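Side-chain contacts in chemosensory protein (Mamestra brassicae, PDB 1N8V), which binds bromo-dodecanol in a helix-lined hydrophobic pocket, and probably carries small hydrophobic chemical signals in the moth: residues 22-25 with 26-30; 56-59 with 60-64; 69-72 with 73-77; 78-81 with 82-85. All coordinates share one frame; numbering follows the deposited sequence.

In the fold
From the N terminus, contact 1 comes first, within helix 20-30. Contact 2 follows where the loop after helix 38-53 runs into helix 60-76 and starts it, about 20 Å from contact 1 between centres and across the middle of the chain. Contact 3 lies further along that same helix and runs to its end at N76 and on to E77; contact 4 begins directly after it, on helix 78-88. The four stand in series, none nested or crossed, and each is local, so none closes a long loop. Contacts 3 and 4 pack through I70, I74 and W81, while V27 and V30 of contact 1 rest on I80 and L84 of contact 4.

Contact 1: 22-25 with 26-30. With BDD (bromo-dodecanol), chain C.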
loop_
_atom_site.group_PDB
_atom_site.type_symbol
_atom_site.label_atom_id
_atom_site.label_comp_id
_atom_site.label_asym_id
_atom_site.label_seq_id
_atom_site.Cartn_x
_atom_site.Cartn_y
_atom_site.Cartn_z
ATOM N N LEU A 22 -6.195 -5.403 11.820
ATOM C CA LEU A 22 -6.762 -5.010 10.533
ATOM C C LEU A 22 -5.648 -4.785 9.514
ATOM O O LEU A 22 -5.734 -5.209 8.363
ATOM C CB LEU A 22 -7.590 -3.743 10.680
ATOM C CG LEU A 22 -8.799 -3.720 11.631
ATOM C CD1 LEU A 22 -9.532 -2.392 11.565
ATOM C CD2 LEU A 22 -9.699 -4.848 11.293
ATOM N N LEU A 23 -4.582 -4.126 9.937
ATOM C CA LEU A 23 -3.471 -3.852 9.042
ATOM C C LEU A 23 -2.805 -5.157 8.551
ATOM O O LEU A 23 -2.545 -5.335 7.344
ATOM C CB LEU A 23 -2.488 -2.932 9.763
ATOM C CG LEU A 23 -1.188 -2.639 9.028
ATOM C CD1 LEU A 23 -1.425 -2.037 7.636
ATOM C CD2 LEU A 23 -0.288 -1.730 9.895
ATOM N N VAL A 24 -2.544 -6.091 9.478
ATOM C CA VAL A 24 -1.878 -7.343 9.112
ATOM C C VAL A 24 -2.701 -8.178 8.132
ATOM O O VAL A 24 -2.149 -8.846 7.271
ATOM C CB VAL A 24 -1.486 -8.170 10.373
ATOM C CG1 VAL A 24 -1.144 -9.618 10.029
ATOM C CG2 VAL A 24 -0.344 -7.488 11.114
ATOM N N ALA A 25 -4.019 -8.128 8.243
ATOM C CA ALA A 25 -4.854 -8.853 7.299
ATOM C C ALA A 25 -4.599 -8.345 5.880
ATOM O O ALA A 25 -4.495 -9.155 4.959
ATOM C CB ALA A 25 -6.319 -8.715 7.643
ATOM N N TYR A 26 -4.507 -7.018 5.684
ATOM C CA TYR A 26 -4.235 -6.492 4.351
ATOM C C TYR A 26 -2.804 -6.811 3.916
ATOM O O TYR A 26 -2.557 -7.207 2.779
ATOM C CB TYR A 26 -4.436 -4.974 4.290
ATOM C CG TYR A 26 -5.856 -4.525 4.344
ATOM C CD1 TYR A 26 -6.698 -4.721 3.259
ATOM C CD2 TYR A 26 -6.363 -3.885 5.455
ATOM C CE1 TYR A 26 -8.034 -4.276 3.310
ATOM C CE2 TYR A 26 -7.668 -3.464 5.521
ATOM C CZ TYR A 26 -8.497 -3.649 4.445
ATOM O OH TYR A 26 -9.820 -3.216 4.518
ATOM N N VAL A 27 -1.853 -6.698 4.839
ATOM C CA VAL A 27 -0.475 -7.007 4.498
ATOM C C VAL A 27 -0.288 -8.481 4.064
ATOM O O VAL A 27 0.343 -8.763 3.042
ATOM C CB VAL A 27 0.486 -6.698 5.664
ATOM C CG1 VAL A 27 1.870 -7.175 5.324
ATOM C CG2 VAL A 27 0.478 -5.222 5.951
ATOM N N ASN A 28 -0.861 -9.413 4.826
ATOM C CA ASN A 28 -0.742 -10.828 4.460
ATOM C C ASN A 28 -1.404 -11.140 3.123
ATOM O O ASN A 28 -0.916 -11.970 2.350
ATOM C CB ASN A 28 -1.291 -11.720 5.577
ATOM C CG ASN A 28 -0.441 -11.691 6.851
ATOM O OD1 ASN A 28 -0.935 -12.017 7.966
ATOM N ND2 ASN A 28 0.797 -11.308 6.718
ATOM N N CYS A 29 -2.505 -10.449 2.830
ATOM C CA CYS A 29 -3.166 -10.630 1.539
ATOM C C CYS A 29 -2.247 -10.174 0.390
ATOM O O CYS A 29 -2.009 -10.899 -0.591
ATOM C CB CYS A 29 -4.467 -9.828 1.499
ATOM S SG CYS A 29 -5.156 -9.423 -0.146
ATOM N N VAL A 30 -1.734 -8.954 0.494
ATOM C CA VAL A 30 -0.905 -8.395 -0.576
ATOM C C VAL A 30 0.418 -9.137 -0.700
ATOM O O VAL A 30 0.976 -9.229 -1.788
ATOM C CB VAL A 30 -0.722 -6.866 -0.359
ATOM C CG1 VAL A 30 0.275 -6.274 -1.293
ATOM C CG2 VAL A 30 -2.040 -6.159 -0.516
HETATM O O1 BDD C . -8.396 4.256 -1.246
HETATM C C1 BDD C . -8.577 3.079 -0.473
HETATM C C2 BDD C . -8.714 1.871 -1.395
HETATM C C3 BDD C . -7.861 0.710 -0.902
HETATM C C4 BDD C . -8.576 -0.114 0.158
HETATM C C5 BDD C . -7.588 -1.025 0.881
HETATM C C6 BDD C . -6.899 -0.314 2.048
HETATM C C7 BDD C . -5.691 -1.086 2.578
HETATM C C8 BDD C . -4.719 -0.183 3.338
HETATM C C9 BDD C . -3.661 -1.006 4.065
HETATM C C10 BDD C . -2.521 -1.419 3.144
HETATM C C11 BDD C . -1.409 -2.141 3.883
HETATM C C12 BDD C . -0.232 -2.473 2.968
HETATM BR BR BDD C . -0.537 -3.795 2.071
#
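Part of the bromo-dodecanol pocket is built on two turns of helix 20-30, where L23 and V27 sit one above the other and Y26 and V30 face the same ligand. CD1 of L23 lies 4.1 Å from CG2 of V27, the two side chains meeting at a slant, and the same CD1 reaches C11 of the ligand at 3.8 Å. L23 gets there because its CG is anti to the backbone N (chi1 174°). The Y26 ring offers a face: C7 of the alkyl chain stands 3.7 Å above the ring plane, over its centre, so the aromatic surface forms a flat wall for the middle of the chain. At the far end, V30 CG2 touches the bromine at 3.8 Å.

Below these side chains runs regular helical bonding. V27 N donates to L23 O at 2.9 Å and N28 N to V24 O at 2.8 Å, whereas the bond from Y26 N to L22 O is weak at 3.5 Å. C29 is tied to C36 by a disulfide, and V27 leans on I80 of helix 78-88. A helix that sets L23, Y26 and V30 along an alkyl chain is how this all-helical chemosensory fold lines its pocket.

Contact 2: 56-59 with 60-64; sequences KKCT and ENQEK
OE1 of the Q62 side chain accepts the backbone N-H of T59, while the T59 hydroxyl takes the backbone N-H of Q62: a reciprocal pair, the capping box, that starts helix 60-76 with T59 as N-cap. The bond from T59 N to Q62 OE1 is 2.9 Å long and straight at the hydrogen (165°), yet the donor stands above the carbonyl plane, 56° out of it. In return Q62 N reaches T59 OG1 at 3.0 Å. The hydroxyl can do this because OG1 sits between the backbone N and the carbonyl carbon (chi1 64°), turned over the first turn.

Outside the box, D9 accepts from Q62 NE2 and is hydrogen-bonded to T59 OG1, pinning both partners to the N-terminal segment. Q62 is buried and also touches bound bromo-dodecanol, so the same side chain serves both the cap and the pocket. Cut back to alanine, Q62 is likely to leave T59 N and D9 without their amide partner and to open a gap beside the ligand. C58, held by its disulfide to C55, lies close by, its CA 3.3 Å from Q62 OE1. C58 CB also meets E63 CG at 4.0 Å.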
loop_
_atom_site.group_PDB
_atom_site.type_symbol
_atom_site.label_atom_id
_atom_site.label_comp_id
_atom_site.label_asym_id
_atom_site.label_seq_id
_atom_site.Cartn_x
_atom_site.Cartn_y
_atom_site.Cartn_z
ATOM N N LYS A 56 -0.356 6.439 -12.310
ATOM C CA LYS A 56 -1.046 7.106 -13.423
ATOM C C LYS A 56 -2.575 6.857 -13.467
ATOM O O LYS A 56 -3.341 7.703 -13.974
ATOM C CB LYS A 56 -0.411 6.661 -14.728
ATOM C CG LYS A 56 -1.008 7.305 -15.958
ATOM C CD LYS A 56 -0.244 6.905 -17.193
ATOM C CE LYS A 56 -0.374 5.421 -17.501
ATOM N NZ LYS A 56 0.322 5.092 -18.811
ATOM N N LYS A 57 -3.029 5.708 -12.992
ATOM C CA LYS A 57 -4.449 5.365 -13.014
ATOM C C LYS A 57 -5.122 5.504 -11.658
ATOM O O LYS A 57 -6.283 5.145 -11.488
ATOM C CB LYS A 57 -4.602 3.933 -13.535
ATOM C CG LYS A 57 -3.955 3.726 -14.870
ATOM C CD LYS A 57 -3.645 2.254 -15.102
ATOM C CE LYS A 57 -2.805 2.023 -16.347
ATOM N NZ LYS A 57 -2.423 0.591 -16.517
ATOM N N CYS A 58 -4.384 5.987 -10.670
ATOM C CA CYS A 58 -4.919 6.193 -9.344
ATOM C C CYS A 58 -5.808 7.418 -9.247
ATOM O O CYS A 58 -5.554 8.457 -9.890
ATOM C CB CYS A 58 -3.792 6.360 -8.335
ATOM S SG CYS A 58 -2.678 4.939 -8.191
ATOM N N THR A 59 -6.826 7.329 -8.410
ATOM C CA THR A 59 -7.635 8.496 -8.081
ATOM C C THR A 59 -6.831 9.387 -7.143
ATOM O O THR A 59 -5.822 8.962 -6.593
ATOM C CB THR A 59 -8.930 8.079 -7.359
ATOM O OG1 THR A 59 -8.599 7.464 -6.105
ATOM C CG2 THR A 59 -9.747 7.059 -8.163
ATOM N N GLU A 60 -7.262 10.634 -6.965
ATOM C CA GLU A 60 -6.576 11.530 -6.057
ATOM C C GLU A 60 -6.604 10.943 -4.645
ATOM O O GLU A 60 -5.595 10.987 -3.932
ATOM C CB GLU A 60 -7.191 12.928 -6.115
ATOM C CG GLU A 60 -6.826 13.676 -7.387
ATOM C CD GLU A 60 -7.458 15.054 -7.505
ATOM O OE1 GLU A 60 -8.432 15.351 -6.794
ATOM O OE2 GLU A 60 -6.992 15.840 -8.334
ATOM N N ASN A 61 -7.733 10.371 -4.239
ATOM C CA ASN A 61 -7.819 9.763 -2.904
ATOM C C ASN A 61 -6.841 8.605 -2.735
ATOM O O ASN A 61 -6.280 8.428 -1.660
ATOM C CB ASN A 61 -9.253 9.340 -2.571
ATOM C CG ASN A 61 -10.134 10.526 -2.238
ATOM O OD1 ASN A 61 -9.672 11.486 -1.629
ATOM N ND2 ASN A 61 -11.400 10.468 -2.624
ATOM N N GLN A 62 -6.659 7.808 -3.784
ATOM C CA GLN A 62 -5.708 6.684 -3.732
ATOM C C GLN A 62 -4.283 7.197 -3.603
ATOM O O GLN A 62 -3.493 6.604 -2.874
ATOM C CB GLN A 62 -5.860 5.777 -4.947
ATOM C CG GLN A 62 -7.134 4.919 -4.894
ATOM C CD GLN A 62 -7.645 4.467 -6.229
ATOM O OE1 GLN A 62 -6.999 4.652 -7.273
ATOM N NE2 GLN A 62 -8.851 3.885 -6.223
ATOM N N GLU A 63 -3.931 8.278 -4.307
ATOM C CA GLU A 63 -2.576 8.838 -4.200
ATOM C C GLU A 63 -2.317 9.313 -2.778
ATOM O O GLU A 63 -1.273 9.002 -2.191
ATOM C CB GLU A 63 -2.376 10.031 -5.172
ATOM C CG GLU A 63 -2.403 9.678 -6.649
ATOM C CD GLU A 63 -1.739 10.718 -7.570
ATOM O OE1 GLU A 63 -1.561 11.926 -7.200
ATOM O OE2 GLU A 63 -1.389 10.332 -8.682
ATOM N N LYS A 64 -3.270 10.058 -2.228
ATOM C CA LYS A 64 -3.160 10.572 -0.864
ATOM C C LYS A 64 -3.090 9.407 0.135
ATOM O O LYS A 64 -2.268 9.422 1.057
ATOM C CB LYS A 64 -4.339 11.492 -0.561
ATOM C CG LYS A 64 -4.316 12.223 0.759
ATOM C CD LYS A 64 -5.541 13.134 0.894
ATOM C CE LYS A 64 -5.517 13.972 2.149
ATOM N NZ LYS A 64 -5.669 13.131 3.365
#

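Contact 3: 69-72 with 73-77; sequences VIEH and LIKNE
I70 and I74 make the tight side of this last stretch of helix 60-76: I70 CG2 meets I74 CD1 at 3.6 Å, the two chains crossing at a slant. Next to them V69 and L73 lie side by side, pointing the same way, with V69 CG1 4.0 Å from L73 CD1. I70, V69 and L73 are buried, and both I70 and V69 touch bound bromo-dodecanol.

Round the helix the packing becomes looser and more polar, and here K75 and N76 are exposed to solvent. E71 and K75 run alongside each other, but what meets is carboxylate and methylene, E71 OE2 lying 3.2 Å from K75 CE. The charged ends, OE2 of E71 and NZ of K75, stay 4.2 Å apart, beyond a salt bridge; with its chain bent at the last torsion (chi4 -51°), K75 gives its NZ to the carbonyl of A102. N76 packs CB over one face of the H72 ring in a CH-pi contact, 4.2 Å from the centroid and offset toward the rim.

The helix ends here, E77 being the first residue to leave helical geometry, and its carboxylate forms a salt bridge with K20. I74 packs against Y98, E99 and A102 of helix 95-102, while L73 faces I80 and L84 of helix 78-88.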
loop_
_atom_site.group_PDB
_atom_site.type_symbol
_atom_site.label_atom_id
_atom_site.label_comp_id
_atom_site.label_asym_id
_atom_site.label_seq_id
_atom_site.Cartn_x
_atom_site.Cartn_y
_atom_site.Cartn_z
ATOM N N VAL A 69 -0.345 5.567 4.030
ATOM C CA VAL A 69 -0.002 4.202 4.421
ATOM C C VAL A 69 1.508 3.989 4.382
ATOM O O VAL A 69 2.100 3.463 5.328
ATOM C CB VAL A 69 -0.710 3.163 3.522
ATOM C CG1 VAL A 69 -0.129 1.779 3.767
ATOM C CG2 VAL A 69 -2.214 3.169 3.763
ATOM N N ILE A 70 2.136 4.443 3.307
ATOM C CA ILE A 70 3.572 4.239 3.145
ATOM C C ILE A 70 4.373 4.953 4.238
ATOM O O ILE A 70 5.287 4.372 4.828
ATOM C CB ILE A 70 4.017 4.652 1.723
ATOM C CG1 ILE A 70 3.506 3.632 0.715
ATOM C CG2 ILE A 70 5.535 4.783 1.635
ATOM C CD1 ILE A 70 3.631 4.080 -0.726
ATOM N N GLU A 71 4.007 6.198 4.557
ATOM C CA GLU A 71 4.711 6.936 5.610
ATOM C C GLU A 71 4.560 6.208 6.950
ATOM O O GLU A 71 5.528 6.090 7.726
ATOM C CB GLU A 71 4.185 8.375 5.735
ATOM C CG GLU A 71 4.996 9.174 6.754
ATOM C CD GLU A 71 4.392 10.505 7.144
ATOM O OE1 GLU A 71 3.187 10.703 6.919
ATOM O OE2 GLU A 71 5.138 11.328 7.728
ATOM N N HIS A 72 3.359 5.718 7.256
ATOM C CA HIS A 72 3.139 4.982 8.493
ATOM C C HIS A 72 4.022 3.738 8.567
ATOM O O HIS A 72 4.615 3.442 9.601
ATOM C CB HIS A 72 1.669 4.550 8.626
ATOM C CG HIS A 72 1.407 3.756 9.866
ATOM N ND1 HIS A 72 1.401 2.378 9.922
ATOM C CD2 HIS A 72 1.199 4.181 11.134
ATOM C CE1 HIS A 72 1.193 1.992 11.173
ATOM N NE2 HIS A 72 1.046 3.068 11.921
ATOM N N LEU A 73 4.095 2.979 7.475
ATOM C CA LEU A 73 4.921 1.767 7.476
ATOM C C LEU A 73 6.393 2.072 7.640
ATOM O O LEU A 73 7.082 1.418 8.421
ATOM C CB LEU A 73 4.696 0.961 6.197
ATOM C CG LEU A 73 3.270 0.454 5.947
ATOM C CD1 LEU A 73 3.208 -0.207 4.567
ATOM C CD2 LEU A 73 2.808 -0.495 7.063
ATOM N N ILE A 74 6.898 3.064 6.905
ATOM C CA ILE A 74 8.304 3.429 6.987
ATOM C C ILE A 74 8.693 3.869 8.390
ATOM O O ILE A 74 9.787 3.536 8.869
ATOM C CB ILE A 74 8.623 4.537 5.957
ATOM C CG1 ILE A 74 8.527 4.000 4.529
ATOM C CG2 ILE A 74 10.001 5.143 6.247
ATOM C CD1 ILE A 74 8.636 5.062 3.463
ATOM N N LYS A 75 7.804 4.594 9.065
ATOM C CA LYS A 75 8.096 5.064 10.421
ATOM C C LYS A 75 7.851 4.019 11.517
ATOM O O LYS A 75 8.661 3.878 12.435
ATOM C CB LYS A 75 7.257 6.287 10.747
ATOM C CG LYS A 75 7.587 7.491 9.931
ATOM C CD LYS A 75 6.790 8.672 10.438
ATOM C CE LYS A 75 7.145 9.937 9.757
ATOM N NZ LYS A 75 8.621 10.143 9.790
ATOM N N ASN A 76 6.748 3.277 11.426
ATOM C CA ASN A 76 6.293 2.402 12.506
ATOM C C ASN A 76 6.281 0.894 12.273
ATOM O O ASN A 76 6.096 0.117 13.199
ATOM C CB ASN A 76 4.888 2.846 12.913
ATOM C CG ASN A 76 4.825 4.335 13.245
ATOM O OD1 ASN A 76 5.521 4.788 14.151
ATOM N ND2 ASN A 76 4.003 5.098 12.519
ATOM N N GLU A 77 6.443 0.463 11.027
ATOM C CA GLU A 77 6.411 -0.962 10.696
ATOM C C GLU A 77 7.467 -1.247 9.654
ATOM O O GLU A 77 7.183 -1.701 8.545
ATOM C CB GLU A 77 5.031 -1.402 10.185
ATOM C CG GLU A 77 3.886 -1.235 11.184
ATOM C CD GLU A 77 3.943 -2.200 12.351
ATOM O OE1 GLU A 77 4.833 -3.082 12.398
ATOM O OE2 GLU A 77 3.075 -2.072 13.256
#

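Contact 4: 78-81 with 82-85; sequences IEIW and RELT. With BDD (bromo-dodecanol), chain E.
W81 can be followed outward from the backbone, with T85 one turn further on helix 78-88 and beneath its ring. CB lies 3.1 Å from R82 N, the next amide of the chain, and CG and CD1 are still near that N, CG at 3.5 Å. With CG anti to the backbone N (chi1 167°), the indole is sent along the helix toward T85. CE2 comes to T85 CG2 at 4.2 Å, and CZ2 to T85 CB; the latter carbon stands over the face of the six-membered ring, 4.1 Å from its centroid and 9° off the normal, a CH-pi contact. NE1 donates to E99 of helix 95-102. On the outer rim CZ3 touches C2 of bromo-dodecanol at 3.8 Å, and CH2 reaches its O1.

This is the alcohol end of a ligand pocket in the all-helical chemosensory fold: T85 OG1 comes within 2.7 Å of the ligand O1, its bonding not settled, and D89 is hydrogen-bonded to the ligand. Were W81 a leucine, E99 would probably lose its indole donor, T85 CB the ring face it packs on, and a gap would open beside the ligand head.

On other sides of the helix, I80 CG2 meets L84 CD1 at 3.7 Å, the two running alongside each other. I78 sets CG2 over one face of the R82 guanidinium, 3.7 Å from NE. E83 OE2 makes a salt bridge with R33.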
loop_
_atom_site.group_PDB
_atom_site.type_symbol
_atom_site.label_atom_id
_atom_site.label_comp_id
_atom_site.label_asym_id
_atom_site.label_seq_id
_atom_site.Cartn_x
_atom_site.Cartn_y
_atom_site.Cartn_z
ATOM N N ILE A 78 8.710 -0.995 10.036
ATOM C CA ILE A 78 9.833 -1.110 9.108
ATOM C C ILE A 78 9.934 -2.467 8.408
ATOM O O ILE A 78 10.170 -2.523 7.216
ATOM C CB ILE A 78 11.129 -0.798 9.850
ATOM C CG1 ILE A 78 11.088 0.638 10.390
ATOM C CG2 ILE A 78 12.335 -1.028 8.938
ATOM C CD1 ILE A 78 12.245 0.971 11.303
ATOM N N GLU A 79 9.740 -3.556 9.140
ATOM C CA GLU A 79 9.810 -4.885 8.556
ATOM C C GLU A 79 8.742 -5.089 7.471
ATOM O O GLU A 79 9.004 -5.721 6.453
ATOM C CB GLU A 79 9.652 -5.939 9.657
ATOM C CG GLU A 79 10.694 -5.890 10.757
ATOM C CD GLU A 79 10.447 -4.811 11.802
ATOM O OE1 GLU A 79 9.294 -4.319 11.979
ATOM O OE2 GLU A 79 11.435 -4.443 12.474
ATOM N N ILE A 80 7.538 -4.570 7.708
ATOM C CA ILE A 80 6.454 -4.676 6.715
ATOM C C ILE A 80 6.819 -3.839 5.474
ATOM O O ILE A 80 6.722 -4.311 4.354
ATOM C CB ILE A 80 5.112 -4.252 7.320
ATOM C CG1 ILE A 80 4.636 -5.283 8.361
ATOM C CG2 ILE A 80 4.079 -4.035 6.213
ATOM C CD1 ILE A 80 3.392 -4.866 9.098
ATOM N N TRP A 81 7.259 -2.605 5.686
ATOM C CA TRP A 81 7.708 -1.776 4.560
ATOM C C TRP A 81 8.769 -2.496 3.739
ATOM O O TRP A 81 8.663 -2.580 2.513
ATOM C CB TRP A 81 8.271 -0.441 5.052
ATOM C CG TRP A 81 9.032 0.352 4.014
ATOM C CD1 TRP A 81 10.348 0.674 4.068
ATOM C CD2 TRP A 81 8.552 0.889 2.758
ATOM N NE1 TRP A 81 10.716 1.409 2.963
ATOM C CE2 TRP A 81 9.630 1.559 2.143
ATOM C CE3 TRP A 81 7.311 0.925 2.116
ATOM C CZ2 TRP A 81 9.501 2.217 0.920
ATOM C CZ3 TRP A 81 7.212 1.549 0.900
ATOM C CH2 TRP A 81 8.279 2.195 0.321
ATOM N N ARG A 82 9.766 -3.047 4.411
ATOM C CA ARG A 82 10.833 -3.695 3.668
ATOM C C ARG A 82 10.386 -4.894 2.824
ATOM O O ARG A 82 10.870 -5.074 1.689
ATOM C CB ARG A 82 11.990 -4.019 4.581
ATOM C CG ARG A 82 12.670 -2.729 4.922
ATOM C CD ARG A 82 13.845 -2.922 5.758
ATOM N NE ARG A 82 14.536 -1.670 5.990
ATOM C CZ ARG A 82 15.750 -1.588 6.490
ATOM N NH1 ARG A 82 16.301 -0.403 6.679
ATOM N NH2 ARG A 82 16.416 -2.690 6.774
ATOM N N GLU A 83 9.493 -5.712 3.360
ATOM C CA GLU A 83 9.066 -6.867 2.599
ATOM C C GLU A 83 8.192 -6.451 1.441
ATOM O O GLU A 83 8.262 -7.055 0.355
ATOM C CB GLU A 83 8.373 -7.935 3.467
ATOM C CG GLU A 83 7.025 -7.565 4.028
ATOM C CD GLU A 83 6.472 -8.655 4.916
ATOM O OE1 GLU A 83 6.968 -9.800 4.792
ATOM O OE2 GLU A 83 5.565 -8.387 5.714
ATOM N N LEU A 84 7.382 -5.401 1.616
ATOM C CA LEU A 84 6.512 -4.946 0.534
ATOM C C LEU A 84 7.296 -4.306 -0.606
ATOM O O LEU A 84 7.071 -4.590 -1.770
ATOM C CB LEU A 84 5.467 -3.960 1.071
ATOM C CG LEU A 84 4.316 -4.567 1.853
ATOM C CD1 LEU A 84 3.551 -3.479 2.578
ATOM C CD2 LEU A 84 3.385 -5.298 0.933
ATOM N N THR A 85 8.204 -3.397 -0.271
ATOM C CA THR A 85 8.990 -2.748 -1.333
ATOM C C THR A 85 9.899 -3.779 -2.045
ATOM O O THR A 85 10.075 -3.721 -3.256
ATOM C CB THR A 85 9.718 -1.501 -0.814
ATOM O OG1 THR A 85 10.250 -0.738 -1.922
ATOM C CG2 THR A 85 10.884 -1.857 0.104
HETATM O O1 BDD E . 8.841 1.066 -3.314
HETATM C C1 BDD E . 7.428 1.268 -3.383
HETATM C C2 BDD E . 6.689 0.176 -2.600
HETATM C C3 BDD E . 5.211 0.539 -2.472
HETATM C C4 BDD E . 4.411 -0.443 -1.610
HETATM C C5 BDD E . 3.339 0.302 -0.806
HETATM C C6 BDD E . 1.944 -0.276 -0.970
HETATM C C7 BDD E . 0.901 0.491 -0.152
HETATM C C8 BDD E . -0.291 0.901 -0.988
HETATM C C9 BDD E . -1.463 1.362 -0.133
HETATM C C10 BDD E . -2.660 1.778 -0.993
HETATM C C11 BDD E . -3.591 2.817 -0.360
HETATM C C12 BDD E . -4.420 3.661 -1.381
HETATM BR BR BDD E . -5.862 3.929 -0.706
#